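Local coordinates for protein giardin subunit alpha-1 (Giardia intestinalis, PDB 4EVF) that is an annexin that binds calcium and phosphatidylserine-containing membranes and takes part in attachment of the parasite to the intestinal mucosa and in cytoskeletal reorganisation, at residues A[75-78]-A[79-83]; A[111-114]-A[115-118]; A[124-127]-A[128-132]; A[250-253]-A[254-258]. All coordinates share one frame; numbering follows the deposited sequence.

Contact 1 of 4, residues A[75-78]-A[79-83]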
loop_
_atom_site.group_PDB
_atom_site.type_symbol
_atom_site.label_atom_id
_atom_site.label_comp_id
_atom_site.label_asym_id
_atom_site.label_seq_id
_atom_site.Cartn_x
_atom_site.Cartn_y
_atom_site.Cartn_z
ATOM N N HIS A 75 10.477 -2.518 -5.633
ATOM C CA HIS A 75 10.352 -1.310 -6.445
ATOM C C HIS A 75 9.990 -1.676 -7.877
ATOM O O HIS A 75 9.177 -0.996 -8.511
ATOM C CB HIS A 75 11.647 -0.486 -6.379
ATOM C CG HIS A 75 12.077 -0.184 -4.979
ATOM N ND1 HIS A 75 13.310 -0.553 -4.483
ATOM C CD2 HIS A 75 11.424 0.417 -3.956
ATOM C CE1 HIS A 75 13.401 -0.181 -3.217
ATOM N NE2 HIS A 75 12.272 0.410 -2.873
ATOM N N GLU A 76 10.567 -2.771 -8.378
ATOM C CA GLU A 76 10.154 -3.320 -9.672
ATOM C C GLU A 76 8.725 -3.853 -9.615
ATOM O O GLU A 76 7.961 -3.713 -10.578
ATOM C CB GLU A 76 11.094 -4.434 -10.128
ATOM C CG GLU A 76 12.429 -3.923 -10.613
ATOM C CD GLU A 76 13.414 -5.040 -10.906
ATOM O OE1 GLU A 76 13.037 -6.223 -10.779
ATOM O OE2 GLU A 76 14.572 -4.731 -11.266
ATOM N N VAL A 77 8.388 -4.485 -8.494
ATOM C CA VAL A 77 7.024 -4.940 -8.239
ATOM C C VAL A 77 6.053 -3.763 -8.318
ATOM O O VAL A 77 5.124 -3.770 -9.129
ATOM C CB VAL A 77 6.907 -5.637 -6.868
ATOM C CG1 VAL A 77 5.435 -5.914 -6.524
ATOM C CG2 VAL A 77 7.718 -6.931 -6.848
ATOM N N ARG A 78 6.279 -2.748 -7.486
ATOM C CA ARG A 78 5.425 -1.561 -7.480
ATOM C C ARG A 78 5.341 -0.884 -8.849
ATOM O O ARG A 78 4.251 -0.517 -9.309
ATOM C CB ARG A 78 5.849 -0.568 -6.392
ATOM C CG ARG A 78 4.867 0.586 -6.176
ATOM C CD ARG A 78 5.347 1.598 -5.122
ATOM N NE ARG A 78 5.437 1.057 -3.761
ATOM C CZ ARG A 78 4.400 0.947 -2.931
ATOM N NH1 ARG A 78 4.565 0.459 -1.705
ATOM N NH2 ARG A 78 3.190 1.315 -3.331
ATOM N N ALA A 79 6.484 -0.722 -9.515
ATOM C CA ALA A 79 6.508 -0.108 -10.837
ATOM C C ALA A 79 5.628 -0.859 -11.839
ATOM O O ALA A 79 4.921 -0.238 -12.636
ATOM C CB ALA A 79 7.935 -0.025 -11.364
ATOM N N GLN A 80 5.690 -2.188 -11.809
ATOM C CA GLN A 80 4.912 -3.014 -12.739
ATOM C C GLN A 80 3.408 -2.931 -12.428
ATOM O O GLN A 80 2.572 -2.894 -13.341
ATOM C CB GLN A 80 5.390 -4.473 -12.712
ATOM C CG GLN A 80 4.602 -5.409 -13.629
ATOM C CD GLN A 80 4.823 -5.117 -15.096
ATOM O OE1 GLN A 80 3.876 -4.847 -15.846
ATOM N NE2 GLN A 80 6.076 -5.177 -15.521
ATOM N N HIS A 81 3.071 -2.901 -11.140
ATOM C CA HIS A 81 1.683 -2.678 -10.714
ATOM C C HIS A 81 1.148 -1.362 -11.277
ATOM O O HIS A 81 0.013 -1.287 -11.756
ATOM C CB HIS A 81 1.581 -2.641 -9.194
ATOM C CG HIS A 81 1.659 -3.984 -8.540
ATOM N ND1 HIS A 81 1.150 -5.131 -9.114
ATOM C CD2 HIS A 81 2.174 -4.358 -7.345
ATOM C CE1 HIS A 81 1.357 -6.154 -8.303
ATOM N NE2 HIS A 81 1.979 -5.710 -7.223
ATOM N N ILE A 82 1.971 -0.321 -11.209
ATOM C CA ILE A 82 1.599 0.995 -11.729
ATOM C C ILE A 82 1.433 0.996 -13.257
ATOM O O ILE A 82 0.510 1.613 -13.795
ATOM C CB ILE A 82 2.623 2.064 -11.295
ATOM C CG1 ILE A 82 2.569 2.255 -9.775
ATOM C CG2 ILE A 82 2.392 3.369 -12.039
ATOM C CD1 ILE A 82 3.580 3.263 -9.242
ATOM N N ARG A 83 2.335 0.312 -13.948
ATOM C CA ARG A 83 2.189 0.072 -15.373
ATOM C C ARG A 83 0.853 -0.619 -15.663
ATOM O O ARG A 83 0.078 -0.188 -16.526
ATOM C CB ARG A 83 3.328 -0.827 -15.865
ATOM C CG ARG A 83 4.195 -0.196 -16.943
ATOM C CD ARG A 83 3.415 0.127 -18.196
ATOM N NE ARG A 83 4.113 1.124 -18.997
ATOM C CZ ARG A 83 4.579 0.909 -20.223
ATOM N NH1 ARG A 83 4.409 -0.273 -20.809
ATOM N NH2 ARG A 83 5.204 1.881 -20.870
#
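Val77 and His81, one helical turn apart, run side by side and point the same way. The CG1 methyl of Val77 stands anti to its backbone N (chi1 171°), which carries it along the helix to meet NE2 of His81 at 3.5 Å. The imidazole also lies with one face over the carbonyl oxygen of Val77, with CD2 of His81 3.5 Å from O of Val77. On the next strip of the helix Ile82 leans back over Arg78: CG1 of Ile82 comes within 3.3 Å of O of Arg78, while its CD1 only grazes the CG methylene of the arginine.

Four backbone bonds run from residue i+4 back to residue i. The shortest, Ala79 N to His75 O, measures 2.9 Å, and that from His81 N to Val77 O, at 3.0 Å, is the straightest (N-H...O 166°).

His75 and Arg78 take their polar partners from other parts of the chain: NE2 of His75 bonds to Asp106, and the buried guanidinium of Arg78 is held by the backbone oxygen of Thr98, with Met254 and Met255 packing against the same side chain. These i to i+4 contacts are those of a regular alpha-helix, here helix 74-87 in the predicted second repeat of the all-helical annexin fold.

Contact 2 of 4, residues A[111-114]-A[115-118]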
loop_
_atom_site.group_PDB
_atom_site.type_symbol
_atom_site.label_atom_id
_atom_site.label_comp_id
_atom_site.label_asym_id
_atom_site.label_seq_id
_atom_site.Cartn_x
_atom_site.Cartn_y
_atom_site.Cartn_z
ATOM N N VAL A 111 10.235 5.010 -8.921
ATOM C CA VAL A 111 10.330 5.887 -10.082
ATOM C C VAL A 111 11.553 5.503 -10.899
ATOM O O VAL A 111 11.491 5.461 -12.121
ATOM C CB VAL A 111 10.412 7.375 -9.679
ATOM C CG1 VAL A 111 10.847 8.239 -10.878
ATOM C CG2 VAL A 111 9.073 7.850 -9.103
ATOM N N ALA A 112 12.658 5.212 -10.217
ATOM C CA ALA A 112 13.878 4.789 -10.898
ATOM C C ALA A 112 13.681 3.428 -11.568
ATOM O O ALA A 112 14.134 3.202 -12.690
ATOM C CB ALA A 112 15.072 4.771 -9.933
ATOM N N ALA A 113 12.966 2.527 -10.900
ATOM C CA ALA A 113 12.729 1.216 -11.479
ATOM C C ALA A 113 11.885 1.347 -12.742
ATOM O O ALA A 113 12.109 0.644 -13.726
ATOM C CB ALA A 113 12.067 0.297 -10.472
ATOM N N TYR A 114 10.931 2.271 -12.713
ATOM C CA TYR A 114 10.022 2.477 -13.830
ATOM C C TYR A 114 10.782 2.927 -15.075
ATOM O O TYR A 114 10.506 2.479 -16.186
ATOM C CB TYR A 114 8.949 3.498 -13.456
ATOM C CG TYR A 114 7.759 3.514 -14.395
ATOM C CD1 TYR A 114 7.784 4.264 -15.570
ATOM C CD2 TYR A 114 6.610 2.787 -14.102
ATOM C CE1 TYR A 114 6.700 4.282 -16.435
ATOM C CE2 TYR A 114 5.512 2.798 -14.964
ATOM C CZ TYR A 114 5.566 3.548 -16.127
ATOM O OH TYR A 114 4.484 3.568 -16.982
ATOM N N THR A 115 11.750 3.815 -14.888
ATOM C CA THR A 115 12.574 4.258 -16.006
ATOM C C THR A 115 13.386 3.100 -16.567
ATOM O O THR A 115 13.516 2.941 -17.781
ATOM C CB THR A 115 13.495 5.404 -15.592
ATOM O OG1 THR A 115 12.692 6.547 -15.281
ATOM C CG2 THR A 115 14.449 5.760 -16.717
ATOM N N ARG A 116 13.918 2.275 -15.675
ATOM C CA ARG A 116 14.737 1.153 -16.088
ATOM C C ARG A 116 13.912 0.150 -16.878
ATOM O O ARG A 116 14.380 -0.410 -17.865
ATOM C CB ARG A 116 15.355 0.485 -14.864
ATOM C CG ARG A 116 16.671 -0.220 -15.133
ATOM C CD ARG A 116 17.333 -0.616 -13.824
ATOM N NE ARG A 116 16.385 -1.323 -12.975
ATOM C CZ ARG A 116 15.945 -0.886 -11.799
ATOM N NH1 ARG A 116 16.386 0.267 -11.298
ATOM N NH2 ARG A 116 15.070 -1.619 -11.117
ATOM N N MET A 117 12.674 -0.062 -16.442
ATOM C CA MET A 117 11.827 -1.104 -17.003
ATOM C C MET A 117 11.124 -0.686 -18.299
ATOM O O MET A 117 10.938 -1.503 -19.204
ATOM C CB MET A 117 10.790 -1.554 -15.957
ATOM C CG MET A 117 11.399 -2.114 -14.665
ATOM S SD MET A 117 10.236 -2.372 -13.292
ATOM C CE MET A 117 9.431 -3.905 -13.768
ATOM N N PHE A 118 10.731 0.581 -18.392
ATOM C CA PHE A 118 9.875 1.011 -19.499
ATOM C C PHE A 118 10.449 2.174 -20.303
ATOM O O PHE A 118 9.869 2.575 -21.316
ATOM C CB PHE A 118 8.479 1.370 -18.980
ATOM C CG PHE A 118 7.904 0.341 -18.057
ATOM C CD1 PHE A 118 7.865 0.564 -16.687
ATOM C CD2 PHE A 118 7.418 -0.860 -18.552
ATOM C CE1 PHE A 118 7.338 -0.383 -15.829
ATOM C CE2 PHE A 118 6.889 -1.822 -17.695
ATOM C CZ PHE A 118 6.853 -1.585 -16.332
HETATM O O HOH W 1 10.376 6.911 -14.019
#
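The carbonyl oxygen of Val111 is gripped twice from the following turn. It accepts the backbone N-H of Thr115 at 3.2 Å and a hydrogen from a water 2.6 Å away. The same water is hydrogen-bonded to OG1 of Thr115 at 2.7 Å, bridging the threonine hydroxyl and the carbonyl four residues earlier. With OG1 anti to the carbonyl carbon (chi1 -66°), the hydroxyl stands on the side of the helix where this water sits.

The remaining helical bonds follow in sequence, from Arg116 N to Ala112 O, Met117 N to Ala113 O and Phe118 N to Tyr114 O.

Tyr114 and Phe118 form an edge-to-face pair. CD1 of Phe118 sits 3.5 Å above the plane of the tyrosine ring, over its centre, and the planes make an angle of 52°. A chi1 of -165° turns the tyrosine ring along the helix and beneath the phenylalanine edge. Its hydroxyl bonds to Asp125 and Arg83.

Arg116 bends at chi3 and lays one guanidinium face over CA of Ala113, with NH2 3.6 Å from CB of Ala113, while NH2 also makes a salt bridge with Glu76. Beside it, CG of Met117 presses to 3.0 Å from O of Ala113, and SD lies 4.3 Å from CB of Ala113. The whole is the last two turns of an amphipathic helix, 104-118, whose Tyr114, Met117 and Phe118 side meets helix 74-87 within the predicted second annexin repeat.

Contact 3 of 4, residues A[124-127]-A[128-132]; sequences EDFM and KDVGR
Val130 slants across Phe126, one methyl coming over a face of the ring. CG2 of Val130 stands 4.1 Å from the centroid of the Phe126 ring and 23° off its normal, a CH-pi contact displaced toward the rim, where CE1 of Phe126 is the nearest atom. With chi1 at -168° the ring leans along the helix toward the valine. SD of Met127 lies in the plane of the same ring, at its edge.

Met127 and Arg132 meet at about a right angle. The arginine, extended from CG to NE, reaches back along the helix end and sets one face of its guanidinium over CB of Met127, 3.6 Å from NH2 of Arg132. Met127 is bent at both chi2 and chi3, and this fold brings CE to 3.4 Å from O of Gly131. The methionine thus touches both the arginine and the turn after the helix.

The backbone changes course at the same place. Gly131 N still bonds to Met127 O at 2.8 Å, but Gly131 itself leaves helical geometry: a glycine of positive phi (75°) ends this helix of the predicted second annexin repeat. Just before it, Asp129 N makes weak bonds to the backbone oxygens of Asp125 and Phe126.

Around the contact, helix 92-100 supplies Phe95, whose ring meets Phe126, and helix 135-145 packs Met140 on Phe126 and Trp136 on Val130. Glu141 of that second helix forms a salt bridge with NH2 of Arg132, tying the turn just after helix 122-130 to the next helix, 135-145.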
loop_
_atom_site.group_PDB
_atom_site.type_symbol
_atom_site.label_atom_id
_atom_site.label_comp_id
_atom_site.label_asym_id
_atom_site.label_seq_id
_atom_site.Cartn_x
_atom_site.Cartn_y
_atom_site.Cartn_z
ATOM N N GLU A 124 5.024 11.331 -15.604
ATOM C CA GLU A 124 4.556 11.796 -16.906
ATOM C C GLU A 124 3.531 10.831 -17.509
ATOM O O GLU A 124 2.459 11.254 -17.953
ATOM C CB GLU A 124 5.750 11.970 -17.844
ATOM C CG GLU A 124 5.545 12.990 -18.939
ATOM C CD GLU A 124 6.859 13.621 -19.388
ATOM O OE1 GLU A 124 7.025 13.843 -20.605
ATOM O OE2 GLU A 124 7.723 13.897 -18.522
ATOM N N ASP A 125 3.860 9.538 -17.518
ATOM C CA ASP A 125 2.943 8.492 -17.982
ATOM C C ASP A 125 1.642 8.489 -17.187
ATOM O O ASP A 125 0.566 8.287 -17.739
ATOM C CB ASP A 125 3.584 7.109 -17.844
ATOM C CG ASP A 125 4.266 6.640 -19.117
ATOM O OD1 ASP A 125 4.417 7.455 -20.060
ATOM O OD2 ASP A 125 4.657 5.449 -19.166
ATOM N N PHE A 126 1.758 8.684 -15.880
ATOM C CA PHE A 126 0.602 8.705 -14.993
ATOM C C PHE A 126 -0.324 9.870 -15.326
ATOM O O PHE A 126 -1.505 9.671 -15.619
ATOM C CB PHE A 126 1.060 8.801 -13.533
ATOM C CG PHE A 126 -0.027 8.549 -12.541
ATOM C CD1 PHE A 126 -0.773 9.599 -12.030
ATOM C CD2 PHE A 126 -0.297 7.261 -12.100
ATOM C CE1 PHE A 126 -1.780 9.372 -11.100
ATOM C CE2 PHE A 126 -1.296 7.028 -11.170
ATOM C CZ PHE A 126 -2.043 8.088 -10.670
ATOM N N MET A 127 0.205 11.089 -15.286
ATOM C CA MET A 127 -0.632 12.264 -15.542
ATOM C C MET A 127 -1.209 12.266 -16.967
ATOM O O MET A 127 -2.298 12.790 -17.200
ATOM C CB MET A 127 0.122 13.567 -15.258
ATOM C CG MET A 127 0.597 13.721 -13.813
ATOM S SD MET A 127 -0.684 13.410 -12.570
ATOM C CE MET A 127 -1.907 14.664 -12.960
ATOM N N LYS A 128 -0.473 11.676 -17.906
ATOM C CA LYS A 128 -0.949 11.505 -19.272
ATOM C C LYS A 128 -2.332 10.852 -19.267
ATOM O O LYS A 128 -3.277 11.336 -19.900
ATOM C CB LYS A 128 0.048 10.641 -20.049
ATOM C CG LYS A 128 -0.431 10.092 -21.398
ATOM C CD LYS A 128 0.553 9.034 -21.907
ATOM C CE LYS A 128 -0.058 8.135 -22.989
ATOM N NZ LYS A 128 -0.333 8.878 -24.248
ATOM N N ASP A 129 -2.452 9.764 -18.522
ATOM C CA ASP A 129 -3.652 8.938 -18.583
ATOM C C ASP A 129 -4.710 9.373 -17.577
ATOM O O ASP A 129 -5.879 9.030 -17.710
ATOM C CB ASP A 129 -3.300 7.464 -18.376
ATOM C CG ASP A 129 -2.916 6.755 -19.685
ATOM O OD1 ASP A 129 -3.078 7.352 -20.769
ATOM O OD2 ASP A 129 -2.465 5.590 -19.624
ATOM N N VAL A 130 -4.292 10.121 -16.568
ATOM C CA VAL A 130 -5.199 10.559 -15.512
ATOM C C VAL A 130 -5.766 11.974 -15.729
ATOM O O VAL A 130 -6.910 12.249 -15.370
ATOM C CB VAL A 130 -4.519 10.447 -14.124
ATOM C CG1 VAL A 130 -5.229 11.301 -13.108
ATOM C CG2 VAL A 130 -4.468 8.981 -13.681
ATOM N N GLY A 131 -4.979 12.874 -16.315
ATOM C CA GLY A 131 -5.462 14.229 -16.561
ATOM C C GLY A 131 -5.516 15.086 -15.301
ATOM O O GLY A 131 -5.034 14.675 -14.245
ATOM N N ARG A 132 -6.093 16.281 -15.407
ATOM C CA ARG A 132 -6.150 17.203 -14.268
ATOM C C ARG A 132 -7.519 17.857 -14.130
ATOM O O ARG A 132 -7.637 18.998 -13.678
ATOM C CB ARG A 132 -5.047 18.269 -14.382
ATOM C CG ARG A 132 -3.641 17.676 -14.411
ATOM C CD ARG A 132 -2.570 18.702 -14.758
ATOM N NE ARG A 132 -1.215 18.164 -14.590
ATOM C CZ ARG A 132 -0.502 17.620 -15.572
ATOM N NH1 ARG A 132 -1.007 17.538 -16.796
ATOM N NH2 ARG A 132 0.717 17.158 -15.341
#

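Contact 4 of 4, residues A[250-253]-A[254-258]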
loop_
_atom_site.group_PDB
_atom_site.type_symbol
_atom_site.label_atom_id
_atom_site.label_comp_id
_atom_site.label_asym_id
_atom_site.label_seq_id
_atom_site.Cartn_x
_atom_site.Cartn_y
_atom_site.Cartn_z
ATOM N N ARG A 250 -1.287 -6.927 -4.242
ATOM C CA ARG A 250 -0.556 -5.673 -4.346
ATOM C C ARG A 250 -0.027 -5.238 -2.984
ATOM O O ARG A 250 1.180 -5.149 -2.801
ATOM C CB ARG A 250 -1.405 -4.575 -4.994
ATOM C CG ARG A 250 -1.674 -4.830 -6.484
ATOM C CD ARG A 250 -2.317 -3.615 -7.145
ATOM N NE ARG A 250 -3.608 -3.277 -6.543
ATOM C CZ ARG A 250 -4.790 -3.639 -7.044
ATOM N NH1 ARG A 250 -4.854 -4.345 -8.165
ATOM N NH2 ARG A 250 -5.912 -3.276 -6.429
ATOM N N ILE A 251 -0.911 -5.006 -2.020
ATOM C CA ILE A 251 -0.468 -4.422 -0.754
ATOM C C ILE A 251 0.331 -5.384 0.129
ATOM O O ILE A 251 1.257 -4.965 0.834
ATOM C CB ILE A 251 -1.628 -3.760 0.045
ATOM C CG1 ILE A 251 -2.496 -4.793 0.762
ATOM C CG2 ILE A 251 -2.498 -2.889 -0.863
ATOM C CD1 ILE A 251 -3.756 -4.170 1.366
ATOM N N THR A 252 0.002 -6.672 0.086
ATOM C CA THR A 252 0.773 -7.644 0.862
ATOM C C THR A 252 2.174 -7.831 0.265
ATOM O O THR A 252 3.169 -7.821 0.990
ATOM C CB THR A 252 0.047 -8.993 0.989
ATOM O OG1 THR A 252 -1.317 -8.761 1.365
ATOM C CG2 THR A 252 0.708 -9.863 2.043
ATOM N N GLY A 253 2.244 -7.961 -1.057
ATOM C CA GLY A 253 3.499 -8.169 -1.762
ATOM C C GLY A 253 4.487 -7.017 -1.640
ATOM O O GLY A 253 5.701 -7.238 -1.575
ATOM N N MET A 254 3.968 -5.794 -1.589
ATOM C CA MET A 254 4.804 -4.595 -1.526
ATOM C C MET A 254 5.091 -4.107 -0.114
ATOM O O MET A 254 6.124 -3.485 0.125
ATOM C CB MET A 254 4.136 -3.431 -2.275
ATOM C CG MET A 254 4.131 -3.540 -3.789
ATOM S SD MET A 254 3.341 -2.116 -4.549
ATOM C CE MET A 254 1.743 -2.080 -3.746
ATOM N N MET A 255 4.170 -4.351 0.813
ATOM C CA MET A 255 4.121 -3.524 2.019
ATOM C C MET A 255 3.886 -4.250 3.338
ATOM O O MET A 255 3.833 -3.608 4.391
ATOM C CB MET A 255 3.049 -2.431 1.855
ATOM C CG MET A 255 3.513 -1.222 1.050
ATOM S SD MET A 255 4.612 -0.147 2.006
ATOM C CE MET A 255 3.433 0.962 2.788
ATOM N N VAL A 256 3.747 -5.571 3.299
ATOM C CA VAL A 256 3.329 -6.289 4.498
ATOM C C VAL A 256 4.276 -6.018 5.671
ATOM O O VAL A 256 3.819 -5.754 6.783
ATOM C CB VAL A 256 3.109 -7.812 4.272
ATOM C CG1 VAL A 256 4.419 -8.535 4.031
ATOM C CG2 VAL A 256 2.389 -8.425 5.467
ATOM N N ASP A 257 5.586 -6.047 5.415
ATOM C CA ASP A 257 6.565 -5.845 6.488
ATOM C C ASP A 257 6.441 -4.480 7.183
ATOM O O ASP A 257 6.701 -4.367 8.383
ATOM C CB ASP A 257 8.007 -6.074 5.983
ATOM C CG ASP A 257 8.543 -4.912 5.149
ATOM O OD1 ASP A 257 7.760 -4.287 4.402
ATOM O OD2 ASP A 257 9.761 -4.624 5.239
ATOM N N LYS A 258 6.051 -3.448 6.432
ATOM C CA LYS A 258 5.999 -2.088 6.972
ATOM C C LYS A 258 4.662 -1.776 7.661
ATOM O O LYS A 258 4.537 -0.764 8.349
ATOM C CB LYS A 258 6.247 -1.046 5.869
ATOM C CG LYS A 258 7.498 -1.252 5.026
ATOM C CD LYS A 258 7.818 0.006 4.216
ATOM C CE LYS A 258 9.061 -0.179 3.316
ATOM N NZ LYS A 258 10.065 -1.111 3.886
#
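Thr252 and Val256 touch near the C-terminal part of the helix that begins at 245, in the predicted fourth repeat of this annexin fold. Their side chains approach at a slant, with CG2 of Thr252 3.9 Å from CB of Val256.

Three backbone oxygens of the first turn find N-H donors in the next. Met254 N gives a sound bond to Arg250 O at 3.1 Å. Met255 N reaches Ile251 O at 3.0 Å, but the angle at its hydrogen is only 127° and the bond is weak. Val256 N bonds to Thr252 O at 3.3 Å, from above the carbonyl plane and not on a lone pair.

The polar side chains find partners both nearby and far along the chain. The hydroxyl of Thr252 bonds to O of Met248, one turn earlier, and to the indole NE1 of Trp292. Buried Arg250 sends NH2 into a salt bridge with Asp97, joining this helix to helix 92-100, in the predicted second repeat, while OD2 of Asp257 takes the backbone N-H of Ala32.

Met254 extends through chi2 and then bends at chi3 (-55°), folding its methyl back over the preceding turn until CE lies 3.3 Å from O of Arg250.

From the N terminus, contacts 1, 2 and 3 follow in series through helices 74-87, 104-118 and 122-130 of the predicted second repeat, and contact 4 comes much later, in the predicted fourth. Each is local to its helix, so none closes a long loop and none nests or crosses. Contacts 1 and 2 join two helices through a salt bridge and the packing of Met117 against Glu76. The probable bond between Tyr114 and Asp125 then leads from contact 2 to contact 3. Contact 4 approaches contact 1 from the predicted fourth repeat, with Arg250 lying against His81 beside the methionine packing, but touches neither contact 2 nor contact 3.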